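Local coordinates for protein P47 (Clostridium botulinum, PDB 6EKT) that may form part of a progenitor complex that protects botulinum neurotoxin A2 in the host gut, and resembles tubular lipid-binding (TULIP) proteins, at residues L109-N117 with K125-S133; S236-F247 with L426-A436. All coordinates share one frame; numbering follows the deposited sequence.

In the fold
Contacts 1 and 2 occupy two different antiparallel sheets of this elongated TULIP-like protein, their centres about 26 Å apart and their nearest atoms about 12 Å apart. Contact 1 is local, pairing the two arms of the hairpin 108-118/124-141, and only partly buried: the face of F115 and L127 is apolar until N117 and K125 meet near the turn, and the other carries D114, K128 and N130 beside F116. Contact 2 is buried and lies near the centre of the molecule, where strand 238-242 meets strand 430-434, almost two hundred residues later in the sequence. Glycines, aliphatic side chains and a phenylalanine stack dominate there, with a side-chain-to-backbone hydrogen bond at the E237 end.

Contact 1 of 2, residues L109-N117 with K125-S133; sequences LEIKLDFFN and KELKFNFGS
F115 and L127 face each other across an antiparallel beta hairpin, strands 108-118 and 124-141, in a six-stranded sheet of the TULIP-like fold. Methyl CD1 of L127 sits over the centre of the F115 ring, 3.9 Å from its centroid, a CH-pi contact made along nearly the ring normal. With CG anti to the backbone N (chi1 -178°), L127 holds CD1 between the F115 ring and L113 CB, the latter 3.7 Å away. Leucine suits this spot because its second methyl, CD2, can face L113 CD1 at the same time. F194 meets the F115 ring edge-to-face.

Farther along, L113 CD2 and I111 CG2 both approach CD1 of the F129 ring, I111 the closer at 3.4 Å, its side chain crossing the phenylalanine at about a right angle. The same I111 methyl reaches F131. These bulky groups suit a buried place: W71 and F177 pack on F129, while F166 of helix 152-168 touches I111.

On the face away from F115 and L127 lie D114, F116, K128 and N130. Here F116 turns its edge to its neighbours, with K128 O near the ring plane and CZ 3.7 Å from N130 CG; ring and amide planes stand 76° apart. K128 crosses F116 at about a right angle, its CB 3.9 Å from F116 CD1 and its CE near F116 CB; the apolar part of a lysine can pack beside a ring while the ammonium goes on past it. Near the turn, K125 NZ donates to N117 OD1.

Asparagine suits position 130 because its amide has both a donor and an acceptor. OD1 takes the G132 N-H in an Asx turn, and ND2 gives a nearly straight bond (169°) to D114 OD2, 2.9 Å away on the anti side of the carboxylate but somewhat out of its plane.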
loop_
_atom_site.group_PDB
_atom_site.type_symbol
_atom_site.label_atom_id
_atom_site.label_comp_id
_atom_site.label_asym_id
_atom_site.label_seq_id
_atom_site.Cartn_x
_atom_site.Cartn_y
_atom_site.Cartn_z
ATOM N N LEU A 109 -3.225 11.422 26.974
ATOM C CA LEU A 109 -1.898 10.875 26.940
ATOM C C LEU A 109 -1.428 10.707 25.499
ATOM O O LEU A 109 -2.230 10.756 24.548
ATOM C CB LEU A 109 -1.858 9.515 27.654
ATOM C CG LEU A 109 -2.509 9.421 29.041
ATOM C CD1 LEU A 109 -2.582 7.984 29.539
ATOM C CD2 LEU A 109 -1.761 10.289 30.031
ATOM N N GLU A 110 -0.123 10.520 25.353
ATOM C CA GLU A 110 0.439 9.986 24.130
ATOM C C GLU A 110 1.199 8.723 24.469
ATOM O O GLU A 110 2.034 8.718 25.372
ATOM C CB GLU A 110 1.335 11.008 23.423
ATOM C CG GLU A 110 0.539 11.937 22.536
ATOM C CD GLU A 110 1.391 12.896 21.724
ATOM O OE1 GLU A 110 0.844 13.931 21.322
ATOM O OE2 GLU A 110 2.592 12.624 21.470
ATOM N N ILE A 111 0.900 7.636 23.750
ATOM C CA ILE A 111 1.551 6.361 24.027
ATOM C C ILE A 111 2.163 5.854 22.734
ATOM O O ILE A 111 1.504 5.864 21.687
ATOM C CB ILE A 111 0.594 5.312 24.661
ATOM C CG1 ILE A 111 -0.075 5.880 25.943
ATOM C CG2 ILE A 111 1.346 4.013 24.966
ATOM C CD1 ILE A 111 -1.009 4.934 26.691
ATOM N N LYS A 112 3.413 5.417 22.829
ATOM C CA LYS A 112 4.140 4.860 21.691
ATOM C C LYS A 112 3.518 3.530 21.244
ATOM O O LYS A 112 3.015 2.770 22.074
ATOM C CB LYS A 112 5.602 4.651 22.077
ATOM C CG LYS A 112 6.518 4.370 20.895
ATOM C CD LYS A 112 7.968 4.207 21.303
ATOM C CE LYS A 112 8.657 5.530 21.632
ATOM N NZ LYS A 112 8.695 6.437 20.465
ATOM N N LEU A 113 3.531 3.287 19.932
ATOM C CA LEU A 113 3.248 1.958 19.383
ATOM C C LEU A 113 4.564 1.351 18.931
ATOM O O LEU A 113 5.455 2.068 18.464
ATOM C CB LEU A 113 2.244 2.018 18.222
ATOM C CG LEU A 113 0.892 2.747 18.391
ATOM C CD1 LEU A 113 -0.073 2.459 17.252
ATOM C CD2 LEU A 113 0.186 2.430 19.701
ATOM N N ASP A 114 4.714 0.048 19.125
ATOM C CA ASP A 114 5.832 -0.677 18.555
ATOM C C ASP A 114 5.356 -2.021 18.017
ATOM O O ASP A 114 4.269 -2.481 18.372
ATOM C CB ASP A 114 6.951 -0.865 19.590
ATOM C CG ASP A 114 7.933 0.294 19.594
ATOM O OD1 ASP A 114 8.506 0.608 18.520
ATOM O OD2 ASP A 114 8.116 0.911 20.670
ATOM N N PHE A 115 6.168 -2.617 17.151
ATOM C CA PHE A 115 5.904 -3.971 16.652
ATOM C C PHE A 115 6.544 -4.970 17.611
ATOM O O PHE A 115 7.720 -4.843 17.937
ATOM C CB PHE A 115 6.426 -4.129 15.230
ATOM C CG PHE A 115 5.678 -3.301 14.223
ATOM C CD1 PHE A 115 6.071 -1.985 13.940
ATOM C CD2 PHE A 115 4.574 -3.829 13.560
ATOM C CE1 PHE A 115 5.375 -1.216 13.016
ATOM C CE2 PHE A 115 3.877 -3.059 12.630
ATOM C CZ PHE A 115 4.276 -1.765 12.365
ATOM N N PHE A 116 5.754 -5.933 18.087
ATOM C CA PHE A 116 6.212 -6.917 19.070
ATOM C C PHE A 116 6.312 -8.319 18.499
ATOM O O PHE A 116 5.529 -8.689 17.616
ATOM C CB PHE A 116 5.308 -6.898 20.309
ATOM C CG PHE A 116 5.489 -5.669 21.147
ATOM C CD1 PHE A 116 4.737 -4.514 20.891
ATOM C CD2 PHE A 116 6.449 -5.639 22.160
ATOM C CE1 PHE A 116 4.932 -3.356 21.637
ATOM C CE2 PHE A 116 6.640 -4.491 22.918
ATOM C CZ PHE A 116 5.878 -3.353 22.659
ATOM N N ASN A 117 7.300 -9.067 18.994
ATOM C CA ASN A 117 7.507 -10.474 18.623
ATOM C C ASN A 117 6.555 -11.375 19.389
ATOM O O ASN A 117 6.158 -11.081 20.519
ATOM C CB ASN A 117 8.952 -10.943 18.912
ATOM C CG ASN A 117 9.995 -10.162 18.131
ATOM O OD1 ASN A 117 9.892 -9.988 16.917
ATOM N ND2 ASN A 117 11.006 -9.671 18.838
ATOM N N LYS A 125 4.181 -10.401 13.535
ATOM C CA LYS A 125 4.450 -9.287 14.451
ATOM C C LYS A 125 3.126 -8.583 14.772
ATOM O O LYS A 125 2.170 -8.652 13.993
ATOM C CB LYS A 125 5.497 -8.324 13.858
ATOM C CG LYS A 125 6.742 -9.000 13.275
ATOM C CD LYS A 125 7.616 -9.650 14.336
ATOM C CE LYS A 125 8.760 -10.415 13.699
ATOM N NZ LYS A 125 9.358 -11.345 14.709
ATOM N N GLU A 126 3.038 -7.952 15.936
ATOM C CA GLU A 126 1.823 -7.236 16.307
ATOM C C GLU A 126 2.131 -5.801 16.712
ATOM O O GLU A 126 3.037 -5.567 17.501
ATOM C CB GLU A 126 1.120 -7.958 17.447
ATOM C CG GLU A 126 0.586 -9.325 17.043
ATOM C CD GLU A 126 0.115 -10.155 18.221
ATOM O OE1 GLU A 126 0.599 -9.946 19.355
ATOM O OE2 GLU A 126 -0.744 -11.027 17.991
ATOM N N LEU A 127 1.383 -4.858 16.142
ATOM C CA LEU A 127 1.483 -3.447 16.492
ATOM C C LEU A 127 0.598 -3.239 17.705
ATOM O O LEU A 127 -0.622 -3.465 17.652
ATOM C CB LEU A 127 1.062 -2.555 15.308
ATOM C CG LEU A 127 1.123 -1.022 15.437
ATOM C CD1 LEU A 127 2.551 -0.524 15.597
ATOM C CD2 LEU A 127 0.445 -0.377 14.233
ATOM N N LYS A 128 1.242 -2.864 18.811
ATOM C CA LYS A 128 0.598 -2.706 20.106
ATOM C C LYS A 128 1.141 -1.451 20.805
ATOM O O LYS A 128 2.228 -0.960 20.467
ATOM C CB LYS A 128 0.894 -3.905 21.030
ATOM C CG LYS A 128 0.360 -5.258 20.585
ATOM C CD LYS A 128 0.369 -6.230 21.757
ATOM C CE LYS A 128 1.708 -6.938 21.908
ATOM N NZ LYS A 128 1.592 -8.010 22.941
ATOM N N PHE A 129 0.382 -0.958 21.785
ATOM C CA PHE A 129 0.901 0.029 22.744
ATOM C C PHE A 129 2.208 -0.433 23.381
ATOM O O PHE A 129 2.350 -1.603 23.759
ATOM C CB PHE A 129 -0.098 0.262 23.875
ATOM C CG PHE A 129 -1.256 1.152 23.516
ATOM C CD1 PHE A 129 -1.051 2.465 23.087
ATOM C CD2 PHE A 129 -2.556 0.689 23.647
ATOM C CE1 PHE A 129 -2.127 3.290 22.773
ATOM C CE2 PHE A 129 -3.637 1.512 23.349
ATOM C CZ PHE A 129 -3.417 2.817 22.924
ATOM N N ASN A 130 3.146 0.497 23.516
ATOM C CA ASN A 130 4.358 0.270 24.282
ATOM C C ASN A 130 4.444 1.324 25.386
ATOM O O ASN A 130 4.669 2.507 25.115
ATOM C CB ASN A 130 5.592 0.328 23.378
ATOM C CG ASN A 130 6.860 -0.084 24.090
ATOM O OD1 ASN A 130 6.860 -0.395 25.287
ATOM N ND2 ASN A 130 7.960 -0.059 23.365
ATOM N N PHE A 131 4.245 0.868 26.619
ATOM C CA PHE A 131 4.207 1.738 27.790
ATOM C C PHE A 131 5.617 2.126 28.245
ATOM O O PHE A 131 5.775 3.053 29.053
ATOM C CB PHE A 131 3.465 1.045 28.945
ATOM C CG PHE A 131 1.954 1.022 28.819
ATOM C CD1 PHE A 131 1.295 1.313 27.619
ATOM C CD2 PHE A 131 1.180 0.640 29.916
ATOM C CE1 PHE A 131 -0.095 1.238 27.523
ATOM C CE2 PHE A 131 -0.209 0.566 29.830
ATOM C CZ PHE A 131 -0.849 0.870 28.632
ATOM N N GLY A 132 6.628 1.397 27.761
ATOM C CA GLY A 132 8.034 1.670 28.084
ATOM C C GLY A 132 8.342 1.467 29.551
ATOM O O GLY A 132 7.897 0.479 30.159
ATOM N N SER A 133 9.095 2.404 30.121
ATOM C CA SER A 133 9.489 2.331 31.528
ATOM C C SER A 133 9.642 3.749 32.068
ATOM O O SER A 133 9.481 4.713 31.322
ATOM C CB SER A 133 10.786 1.523 31.693
ATOM O OG SER A 133 11.907 2.227 31.187
#

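Contact 2 of 2, residues S236-F247 with L426-A436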
loop_
_atom_site.group_PDB
_atom_site.type_symbol
_atom_site.label_atom_id
_atom_site.label_comp_id
_atom_site.label_asym_id
_atom_site.label_seq_id
_atom_site.Cartn_x
_atom_site.Cartn_y
_atom_site.Cartn_z
ATOM N N SER A 236 -12.182 6.402 2.448
ATOM C CA SER A 236 -11.919 4.978 2.594
ATOM C C SER A 236 -11.564 4.642 4.031
ATOM O O SER A 236 -10.849 5.396 4.710
ATOM C CB SER A 236 -10.754 4.552 1.705
ATOM O OG SER A 236 -10.897 5.072 0.404
ATOM N N GLU A 237 -12.050 3.494 4.476
ATOM C CA GLU A 237 -11.751 2.975 5.800
ATOM C C GLU A 237 -10.375 2.308 5.879
ATOM O O GLU A 237 -9.663 2.468 6.865
ATOM C CB GLU A 237 -12.855 2.001 6.214
ATOM C CG GLU A 237 -14.126 2.750 6.607
ATOM C CD GLU A 237 -15.327 1.867 6.864
ATOM O OE1 GLU A 237 -15.264 0.642 6.628
ATOM O OE2 GLU A 237 -16.350 2.426 7.310
ATOM N N VAL A 238 -10.020 1.551 4.840
ATOM C CA VAL A 238 -8.752 0.808 4.785
ATOM C C VAL A 238 -8.149 1.032 3.389
ATOM O O VAL A 238 -8.874 1.154 2.411
ATOM C CB VAL A 238 -8.946 -0.716 5.067
ATOM C CG1 VAL A 238 -7.629 -1.483 4.979
ATOM C CG2 VAL A 238 -9.518 -0.948 6.461
ATOM N N GLY A 239 -6.827 1.113 3.308
ATOM C CA GLY A 239 -6.181 1.268 2.021
ATOM C C GLY A 239 -4.776 0.732 1.998
ATOM O O GLY A 239 -4.159 0.512 3.040
ATOM N N LEU A 240 -4.262 0.523 0.794
ATOM C CA LEU A 240 -2.853 0.258 0.658
ATOM C C LEU A 240 -2.343 0.825 -0.653
ATOM O O LEU A 240 -3.103 0.974 -1.611
ATOM C CB LEU A 240 -2.530 -1.232 0.828
ATOM C CG LEU A 240 -2.950 -2.319 -0.158
ATOM C CD1 LEU A 240 -2.180 -2.183 -1.449
ATOM C CD2 LEU A 240 -2.636 -3.685 0.419
ATOM N N LEU A 241 -1.059 1.142 -0.661
ATOM C CA LEU A 241 -0.399 1.713 -1.809
ATOM C C LEU A 241 0.834 0.894 -2.119
ATOM O O LEU A 241 1.698 0.691 -1.264
ATOM C CB LEU A 241 -0.018 3.180 -1.540
ATOM C CG LEU A 241 0.610 3.964 -2.698
ATOM C CD1 LEU A 241 -0.353 4.053 -3.882
ATOM C CD2 LEU A 241 1.024 5.367 -2.216
ATOM N N ILE A 242 0.905 0.432 -3.360
ATOM C CA ILE A 242 2.043 -0.345 -3.859
ATOM C C ILE A 242 2.889 0.538 -4.781
ATOM O O ILE A 242 2.337 1.221 -5.642
ATOM C CB ILE A 242 1.515 -1.582 -4.620
ATOM C CG1 ILE A 242 0.752 -2.493 -3.654
ATOM C CG2 ILE A 242 2.640 -2.390 -5.265
ATOM C CD1 ILE A 242 -0.332 -3.318 -4.329
ATOM N N SER A 243 4.217 0.471 -4.648
ATOM C CA SER A 243 5.125 1.277 -5.468
ATOM C C SER A 243 4.955 0.951 -6.970
ATOM O O SER A 243 4.507 -0.146 -7.346
ATOM C CB SER A 243 6.590 1.051 -5.080
ATOM O OG SER A 243 7.037 -0.245 -5.502
ATOM N N GLU A 244 5.261 1.939 -7.804
ATOM C CA GLU A 244 5.263 1.727 -9.257
ATOM C C GLU A 244 6.045 0.468 -9.644
ATOM O O GLU A 244 5.570 -0.331 -10.467
ATOM C CB GLU A 244 5.857 2.939 -9.969
ATOM C CG GLU A 244 5.932 2.743 -11.484
ATOM C CD GLU A 244 6.712 3.859 -12.147
ATOM O OE1 GLU A 244 7.940 3.769 -12.208
ATOM O OE2 GLU A 244 6.085 4.818 -12.611
ATOM N N LYS A 245 7.238 0.301 -9.071
ATOM C CA LYS A 245 8.125 -0.812 -9.425
ATOM C C LYS A 245 7.528 -2.169 -9.043
ATOM O O LYS A 245 7.536 -3.118 -9.853
ATOM C CB LYS A 245 9.527 -0.594 -8.824
ATOM C CG LYS A 245 10.515 -1.737 -8.981
ATOM C CD LYS A 245 11.899 -1.198 -8.687
ATOM C CE LYS A 245 12.804 -2.241 -8.078
ATOM N NZ LYS A 245 14.148 -1.607 -7.933
ATOM N N LEU A 246 6.991 -2.270 -7.826
ATOM C CA LEU A 246 6.309 -3.519 -7.422
ATOM C C LEU A 246 5.083 -3.836 -8.274
ATOM O O LEU A 246 4.813 -4.995 -8.554
ATOM C CB LEU A 246 5.945 -3.475 -5.928
ATOM C CG LEU A 246 7.107 -3.692 -4.954
ATOM C CD1 LEU A 246 6.571 -3.592 -3.515
ATOM C CD2 LEU A 246 7.780 -5.033 -5.176
ATOM N N PHE A 247 4.342 -2.802 -8.678
ATOM C CA PHE A 247 3.169 -2.948 -9.555
ATOM C C PHE A 247 3.602 -3.537 -10.919
ATOM O O PHE A 247 3.003 -4.499 -11.412
ATOM C CB PHE A 247 2.474 -1.588 -9.728
ATOM C CG PHE A 247 1.341 -1.591 -10.718
ATOM C CD1 PHE A 247 0.160 -2.299 -10.462
ATOM C CD2 PHE A 247 1.468 -0.902 -11.931
ATOM C CE1 PHE A 247 -0.879 -2.310 -11.389
ATOM C CE2 PHE A 247 0.421 -0.897 -12.861
ATOM C CZ PHE A 247 -0.748 -1.595 -12.591
ATOM N N LEU A 426 -4.893 3.523 -10.329
ATOM C CA LEU A 426 -3.506 3.667 -10.726
ATOM C C LEU A 426 -3.143 5.133 -10.877
ATOM O O LEU A 426 -3.724 5.818 -11.692
ATOM C CB LEU A 426 -3.217 2.899 -12.031
ATOM C CG LEU A 426 -1.776 2.947 -12.544
ATOM C CD1 LEU A 426 -0.835 2.282 -11.545
ATOM C CD2 LEU A 426 -1.696 2.299 -13.944
ATOM N N ASN A 427 -2.179 5.606 -10.087
ATOM C CA ASN A 427 -1.672 6.962 -10.229
ATOM C C ASN A 427 -0.216 6.981 -9.779
ATOM O O ASN A 427 0.095 7.422 -8.664
ATOM C CB ASN A 427 -2.515 7.963 -9.429
ATOM C CG ASN A 427 -2.200 9.396 -9.785
ATOM O OD1 ASN A 427 -1.455 9.656 -10.722
ATOM N ND2 ASN A 427 -2.781 10.343 -9.044
ATOM N N VAL A 428 0.659 6.492 -10.660
ATOM C CA VAL A 428 2.088 6.229 -10.374
ATOM C C VAL A 428 2.213 4.988 -9.482
ATOM O O VAL A 428 2.643 3.920 -9.957
ATOM C CB VAL A 428 2.895 7.450 -9.837
ATOM C CG1 VAL A 428 4.384 7.111 -9.820
ATOM C CG2 VAL A 428 2.656 8.680 -10.694
ATOM N N GLY A 429 1.805 5.118 -8.215
ATOM C CA GLY A 429 1.558 3.945 -7.376
ATOM C C GLY A 429 0.185 3.341 -7.648
ATOM O O GLY A 429 -0.671 3.957 -8.285
ATOM N N PHE A 430 -0.020 2.141 -7.139
ATOM C CA PHE A 430 -1.283 1.437 -7.308
ATOM C C PHE A 430 -2.007 1.345 -5.962
ATOM O O PHE A 430 -1.462 0.796 -5.000
ATOM C CB PHE A 430 -1.002 0.048 -7.913
ATOM C CG PHE A 430 -2.223 -0.688 -8.379
ATOM C CD1 PHE A 430 -2.913 -0.283 -9.535
ATOM C CD2 PHE A 430 -2.669 -1.824 -7.697
ATOM C CE1 PHE A 430 -4.035 -0.986 -9.974
ATOM C CE2 PHE A 430 -3.790 -2.536 -8.141
ATOM C CZ PHE A 430 -4.468 -2.119 -9.281
ATOM N N CYS A 431 -3.236 1.861 -5.906
ATOM C CA CYS A 431 -3.931 2.022 -4.620
ATOM C C CYS A 431 -5.222 1.230 -4.590
ATOM O O CYS A 431 -6.082 1.404 -5.454
ATOM C CB CYS A 431 -4.183 3.494 -4.321
ATOM S SG CYS A 431 -4.998 3.786 -2.733
ATOM N N ILE A 432 -5.317 0.344 -3.611
ATOM C CA ILE A 432 -6.506 -0.478 -3.374
ATOM C C ILE A 432 -7.129 0.034 -2.069
ATOM O O ILE A 432 -6.434 0.137 -1.069
ATOM C CB ILE A 432 -6.134 -1.977 -3.252
ATOM C CG1 ILE A 432 -5.540 -2.498 -4.582
ATOM C CG2 ILE A 432 -7.345 -2.810 -2.827
ATOM C CD1 ILE A 432 -4.798 -3.826 -4.470
ATOM N N GLN A 433 -8.420 0.361 -2.092
ATOM C CA GLN A 433 -9.115 0.851 -0.886
ATOM C C GLN A 433 -10.330 -0.023 -0.642
ATOM O O GLN A 433 -10.926 -0.562 -1.603
ATOM C CB GLN A 433 -9.537 2.313 -1.040
ATOM C CG GLN A 433 -8.395 3.316 -1.178
ATOM C CD GLN A 433 -8.809 4.587 -1.912
ATOM O OE1 GLN A 433 -9.741 4.571 -2.718
ATOM N NE2 GLN A 433 -8.124 5.693 -1.637
ATOM N N GLY A 434 -10.678 -0.182 0.634
ATOM C CA GLY A 434 -11.816 -1.012 1.039
ATOM C C GLY A 434 -12.544 -0.587 2.312
ATOM O O GLY A 434 -12.149 0.370 3.003
ATOM N N ASN A 435 -13.636 -1.295 2.593
ATOM C CA ASN A 435 -14.359 -1.150 3.850
ATOM C C ASN A 435 -13.781 -2.078 4.890
ATOM O O ASN A 435 -13.362 -3.193 4.575
ATOM C CB ASN A 435 -15.857 -1.432 3.664
ATOM C CG ASN A 435 -16.573 -0.308 2.935
ATOM O OD1 ASN A 435 -16.173 0.862 3.018
ATOM N ND2 ASN A 435 -17.653 -0.650 2.226
ATOM N N ALA A 436 -13.740 -1.580 6.117
ATOM C CA ALA A 436 -13.387 -2.362 7.287
ATOM C C ALA A 436 -14.632 -3.070 7.824
ATOM O O ALA A 436 -14.520 -4.106 8.463
ATOM C CB ALA A 436 -12.799 -1.464 8.348
#
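Strands 238-242 and 430-434 run antiparallel at 171°, their axes 4.6 Å apart at closest approach. Paired backbone bonds join V238 to G434, L240 to I432 and I242 to F430. G239 faces Q433 at a non-hydrogen-bonded pair with CA atoms 4.2 Å apart, a closeness glycine readily allows. Just past the strand, S243 N-caps helix 244-252, its OG accepting from L246 N.

That helix brings F247 onto F430. With CG anti to the backbone N (chi1 174°), the F247 ring forms an offset stack on F430, centroids 4.6 Å apart and planes at 19°; F247 CE1 lies over the F430 face, toward the rim. Methyl CD1 of L426 lies over one face of F247, displaced toward its rim, a CH-pi contact 4.0 Å from the centroid. Flat rings and a leucine methyl suit the place where the helix start packs on the end of the strand pair. I432 and L240 meet through their CD1 methyls, and I407 of helix 403-409 touches L240.

At the opposite end of strand 238-242, the extended E237 side chain reaches A436, where OE1 accepts from the backbone N at 2.7 Å through its anti lone pair. Carboxylate suits this place, since it can receive a main-chain N-H beyond the strand pairing. Backbone bonds and apolar contact therefore supply most of the cohesion, while the E237 bond restrains the chain's last modelled residue.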